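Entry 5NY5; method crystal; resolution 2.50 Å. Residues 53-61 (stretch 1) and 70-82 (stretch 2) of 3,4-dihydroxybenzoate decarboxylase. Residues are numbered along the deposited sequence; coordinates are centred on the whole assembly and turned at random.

Stretch 1 (53-61) RTGPAMMFN
Stretch 2 70-82: RILVGMHASRERA

How does the chain begin stretch 2 against stretch 1? Its strand runs antiparallel to that of stretch 1, the two axes approaching to 4.7 Å with 167° between their directions. Arg70 (phi/psi -146/128, chi1 p, then extended) lies across from Asn61, CA to CA 4.4 Å. Its CA donates a C-H contact to Phe60 O at 3.2 Å, and its CB packs 3.9 Å from Met59 SE, while its guanidinium is engaged elsewhere in the structure. Asn61 (-80/-20, chi1 -74°) turns its side-chain end back, so that OD1 is 3.6 Å from Arg70 CB.

What fixes the register through Ile71, Leu72 and Val73? Two hydrogen-bonded pairs flank a non-hydrogen-bonded one. Ile71 (-109/136) faces Phe60 (-100/102): Phe60 N donates to Ile71 O at 2.8 Å, and Ile71 N to Phe60 O at 3.0 Å. Next, Leu72 (-119/130) pairs with Met59 (-110/122), CA to CA 4.6 Å, where C-H contacts run from Leu72 CA to Met58 O and from Met59 CA to Ile71 O, both 3.5 Å. Val73 (-139/152) then faces Met58 (-132/134): Met58 N donates to Val73 O at 2.8 Å, and Val73 N to Met58 O at 3.1 Å.

How do the buried side chains use the two faces of this sheet? Ile71 (m, t) shares one face with Val73, Met58 and Phe60, and like Val73 offers a branched aliphatic group suited to extended backbone. On the other face, Leu72 (t, p) and selenomethionine Met59 (t, p, p) bring their ends inward, with Met59 CE 3.8 Å from Leu72 CD1; these flexible apolar chains fill the space without unmet polar groups. Back on the first face, Val73 (m) sets CG2 at the edge of the Phe60 ring (chi1 -68°, chi2 -100°), 4.0 Å from CE2, and 4.3 Å from Met58 CB. Selenomethionine Met58 is extended (t, t, t) and its end leads away.

How does the chain turn after the strand? Gly74 adopts phi/psi 88/14, where a CB would jam against the preceding carbonyl and lie 3.5 Å from Ala57 CA, so glycine suits the place. It opens a type I turn through Met75 (-62/-41) and His76 (-102/13) to Ala77, whose N donates to Gly74 O at 3.1 Å. Met75, a selenomethionine (t, p, p), curls its end back until CE is 3.5 Å from Ala57 CB; the small alanine (-67/152) fits closely here.

What ties the helix start to the loop of stretch 1? Ser78 (-170/132, chi1 t) caps the helix, its OG accepting from Arg81 N at 3.0 Å. Arg81 (t, 146°, p, -102°) reaches Gly55 (-160/-143) through NH1 to O at 2.5 Å, and its NH2 bonds Gly74 O at 2.5 Å. NE adds a bond to Met75 O at 3.0 Å. One guanidinium face covers Ala57 N and Pro56 C, so a single buried arginine links turn, helix and loop.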

# COMPACT_ATOMS: atom_id res chain seq x y z
N ARG A 53 -11.70 -35.63 13.92
CA ARG A 53 -12.27 -34.99 15.09
C ARG A 53 -11.44 -35.39 16.30
O ARG A 53 -10.59 -36.28 16.22
CB ARG A 53 -13.74 -35.39 15.30
CG ARG A 53 -13.96 -36.89 15.45
CD ARG A 53 -15.38 -37.18 15.92
NE ARG A 53 -15.68 -38.61 15.94
CZ ARG A 53 -16.36 -39.25 15.00
NH1 ARG A 53 -16.83 -38.59 13.95
NH2 ARG A 53 -16.58 -40.56 15.11
N THR A 54 -11.69 -34.72 17.41
CA THR A 54 -11.17 -35.14 18.70
C THR A 54 -12.18 -36.08 19.35
O THR A 54 -13.39 -35.93 19.18
CB THR A 54 -10.90 -33.96 19.62
OG1 THR A 54 -12.10 -33.19 19.77
CG2 THR A 54 -9.80 -33.08 19.04
N GLY A 55 -11.66 -37.06 20.08
CA GLY A 55 -12.50 -38.02 20.74
C GLY A 55 -11.78 -38.73 21.87
O GLY A 55 -10.98 -38.14 22.59
N PRO A 56 -12.07 -40.01 22.04
CA PRO A 56 -11.41 -40.77 23.10
C PRO A 56 -9.99 -41.14 22.71
O PRO A 56 -9.66 -41.28 21.53
CB PRO A 56 -12.29 -42.02 23.23
CG PRO A 56 -12.78 -42.23 21.84
CD PRO A 56 -12.98 -40.85 21.25
N ALA A 57 -9.15 -41.28 23.72
CA ALA A 57 -7.90 -42.00 23.50
C ALA A 57 -8.23 -43.46 23.24
O ALA A 57 -9.26 -43.98 23.68
CB ALA A 57 -6.98 -41.86 24.71
N MSE A 58 -7.36 -44.13 22.49
CA MSE A 58 -7.71 -45.45 22.00
C MSE A 58 -6.63 -46.49 22.22
O MSE A 58 -5.45 -46.26 21.95
CB MSE A 58 -8.05 -45.38 20.52
CG MSE A 58 -8.76 -46.59 19.98
SE MSE A 58 -9.63 -46.20 18.29
CE MSE A 58 -10.44 -47.93 17.94
N MSE A 59 -7.05 -47.65 22.72
CA MSE A 59 -6.16 -48.78 22.92
C MSE A 59 -6.49 -49.89 21.93
O MSE A 59 -7.62 -50.39 21.90
CB MSE A 59 -6.26 -49.31 24.35
CG MSE A 59 -5.38 -50.51 24.63
SE MSE A 59 -3.52 -50.01 24.95
CE MSE A 59 -3.77 -49.11 26.66
N PHE A 60 -5.52 -50.28 21.12
CA PHE A 60 -5.67 -51.37 20.17
C PHE A 60 -5.05 -52.61 20.78
O PHE A 60 -3.83 -52.77 20.79
CB PHE A 60 -5.04 -51.01 18.83
CG PHE A 60 -5.74 -49.90 18.10
CD1 PHE A 60 -6.62 -50.18 17.07
CD2 PHE A 60 -5.53 -48.57 18.45
CE1 PHE A 60 -7.28 -49.16 16.40
CE2 PHE A 60 -6.18 -47.55 17.78
CZ PHE A 60 -7.05 -47.85 16.75
N ASN A 61 -5.90 -53.50 21.31
CA ASN A 61 -5.43 -54.69 22.01
C ASN A 61 -5.03 -55.82 21.08
O ASN A 61 -4.29 -56.72 21.50
CB ASN A 61 -6.52 -55.19 22.97
CG ASN A 61 -6.66 -54.33 24.20
OD1 ASN A 61 -5.67 -53.81 24.72
ND2 ASN A 61 -7.88 -54.18 24.69
N ARG A 70 -0.13 -54.23 22.68
CA ARG A 70 -1.28 -53.34 22.65
C ARG A 70 -0.77 -51.91 22.48
O ARG A 70 0.10 -51.47 23.23
CB ARG A 70 -2.13 -53.48 23.92
CG ARG A 70 -1.35 -53.52 25.22
CD ARG A 70 -2.28 -53.62 26.41
NE ARG A 70 -1.54 -53.63 27.67
CZ ARG A 70 -2.11 -53.62 28.87
NH1 ARG A 70 -3.43 -53.60 28.99
NH2 ARG A 70 -1.36 -53.64 29.96
N ILE A 71 -1.32 -51.20 21.50
CA ILE A 71 -0.82 -49.90 21.07
C ILE A 71 -1.80 -48.82 21.49
O ILE A 71 -3.01 -48.96 21.32
CB ILE A 71 -0.57 -49.88 19.56
CG1 ILE A 71 0.45 -50.95 19.18
CG2 ILE A 71 -0.10 -48.50 19.11
CD1 ILE A 71 0.79 -51.00 17.72
N LEU A 72 -1.26 -47.72 22.02
CA LEU A 72 -2.05 -46.65 22.60
C LEU A 72 -1.81 -45.35 21.84
O LEU A 72 -0.66 -44.96 21.64
CB LEU A 72 -1.68 -46.47 24.07
CG LEU A 72 -2.48 -45.44 24.84
CD1 LEU A 72 -3.94 -45.81 24.82
CD2 LEU A 72 -1.94 -45.39 26.25
N VAL A 73 -2.89 -44.68 21.44
CA VAL A 73 -2.80 -43.42 20.72
C VAL A 73 -3.87 -42.47 21.23
O VAL A 73 -4.93 -42.89 21.71
CB VAL A 73 -2.97 -43.60 19.19
CG1 VAL A 73 -1.83 -44.42 18.61
CG2 VAL A 73 -4.30 -44.24 18.87
N GLY A 74 -3.59 -41.18 21.12
CA GLY A 74 -4.56 -40.14 21.39
C GLY A 74 -4.66 -39.68 22.82
O GLY A 74 -5.63 -38.99 23.16
N MSE A 75 -3.70 -40.01 23.67
CA MSE A 75 -3.79 -39.71 25.09
C MSE A 75 -3.88 -38.21 25.35
O MSE A 75 -4.66 -37.77 26.18
CB MSE A 75 -2.60 -40.32 25.84
CG MSE A 75 -2.77 -40.43 27.36
SE MSE A 75 -4.30 -41.52 27.96
CE MSE A 75 -4.26 -42.89 26.63
N HIS A 76 -3.09 -37.43 24.62
CA HIS A 76 -3.10 -35.98 24.75
C HIS A 76 -3.88 -35.30 23.63
O HIS A 76 -3.77 -34.08 23.48
CB HIS A 76 -1.67 -35.43 24.79
CG HIS A 76 -0.72 -36.28 25.57
ND1 HIS A 76 0.11 -37.20 24.97
CD2 HIS A 76 -0.45 -36.33 26.89
CE1 HIS A 76 0.84 -37.80 25.89
NE2 HIS A 76 0.52 -37.28 27.07
N ALA A 77 -4.66 -36.05 22.85
CA ALA A 77 -5.35 -35.50 21.69
C ALA A 77 -6.65 -34.80 22.04
O ALA A 77 -7.65 -34.93 21.33
CB ALA A 77 -5.61 -36.62 20.68
N SER A 78 -6.67 -34.04 23.14
CA SER A 78 -7.85 -33.29 23.56
C SER A 78 -7.48 -32.33 24.69
O SER A 78 -6.81 -32.72 25.64
CB SER A 78 -8.96 -34.24 24.01
OG SER A 78 -9.92 -33.56 24.80
N ARG A 79 -7.91 -31.07 24.58
CA ARG A 79 -7.63 -30.13 25.65
C ARG A 79 -8.44 -30.47 26.89
O ARG A 79 -7.94 -30.34 28.02
CB ARG A 79 -7.91 -28.70 25.19
CG ARG A 79 -7.73 -27.65 26.28
CD ARG A 79 -7.96 -26.24 25.77
NE ARG A 79 -6.73 -25.62 25.31
CZ ARG A 79 -6.07 -24.69 25.98
NH1 ARG A 79 -6.52 -24.26 27.15
NH2 ARG A 79 -4.95 -24.19 25.49
N GLU A 80 -9.68 -30.90 26.71
CA GLU A 80 -10.48 -31.34 27.85
C GLU A 80 -9.84 -32.54 28.53
O GLU A 80 -9.73 -32.58 29.76
CB GLU A 80 -11.91 -31.68 27.40
CG GLU A 80 -12.82 -30.47 27.18
CD GLU A 80 -12.54 -29.75 25.87
OE1 GLU A 80 -12.05 -30.40 24.92
OE2 GLU A 80 -12.82 -28.54 25.79
N ARG A 81 -9.41 -33.53 27.74
CA ARG A 81 -8.80 -34.72 28.31
C ARG A 81 -7.54 -34.38 29.09
O ARG A 81 -7.31 -34.90 30.18
CB ARG A 81 -8.50 -35.74 27.21
CG ARG A 81 -7.63 -36.90 27.66
CD ARG A 81 -8.00 -38.19 26.96
NE ARG A 81 -7.61 -38.22 25.55
CZ ARG A 81 -8.45 -38.02 24.54
NH1 ARG A 81 -9.73 -37.78 24.76
NH2 ARG A 81 -8.00 -38.07 23.29
N ALA A 82 -6.71 -33.48 28.55
CA ALA A 82 -5.51 -33.07 29.25
C ALA A 82 -5.85 -32.33 30.54
O ALA A 82 -5.18 -32.52 31.56
CB ALA A 82 -4.64 -32.19 28.35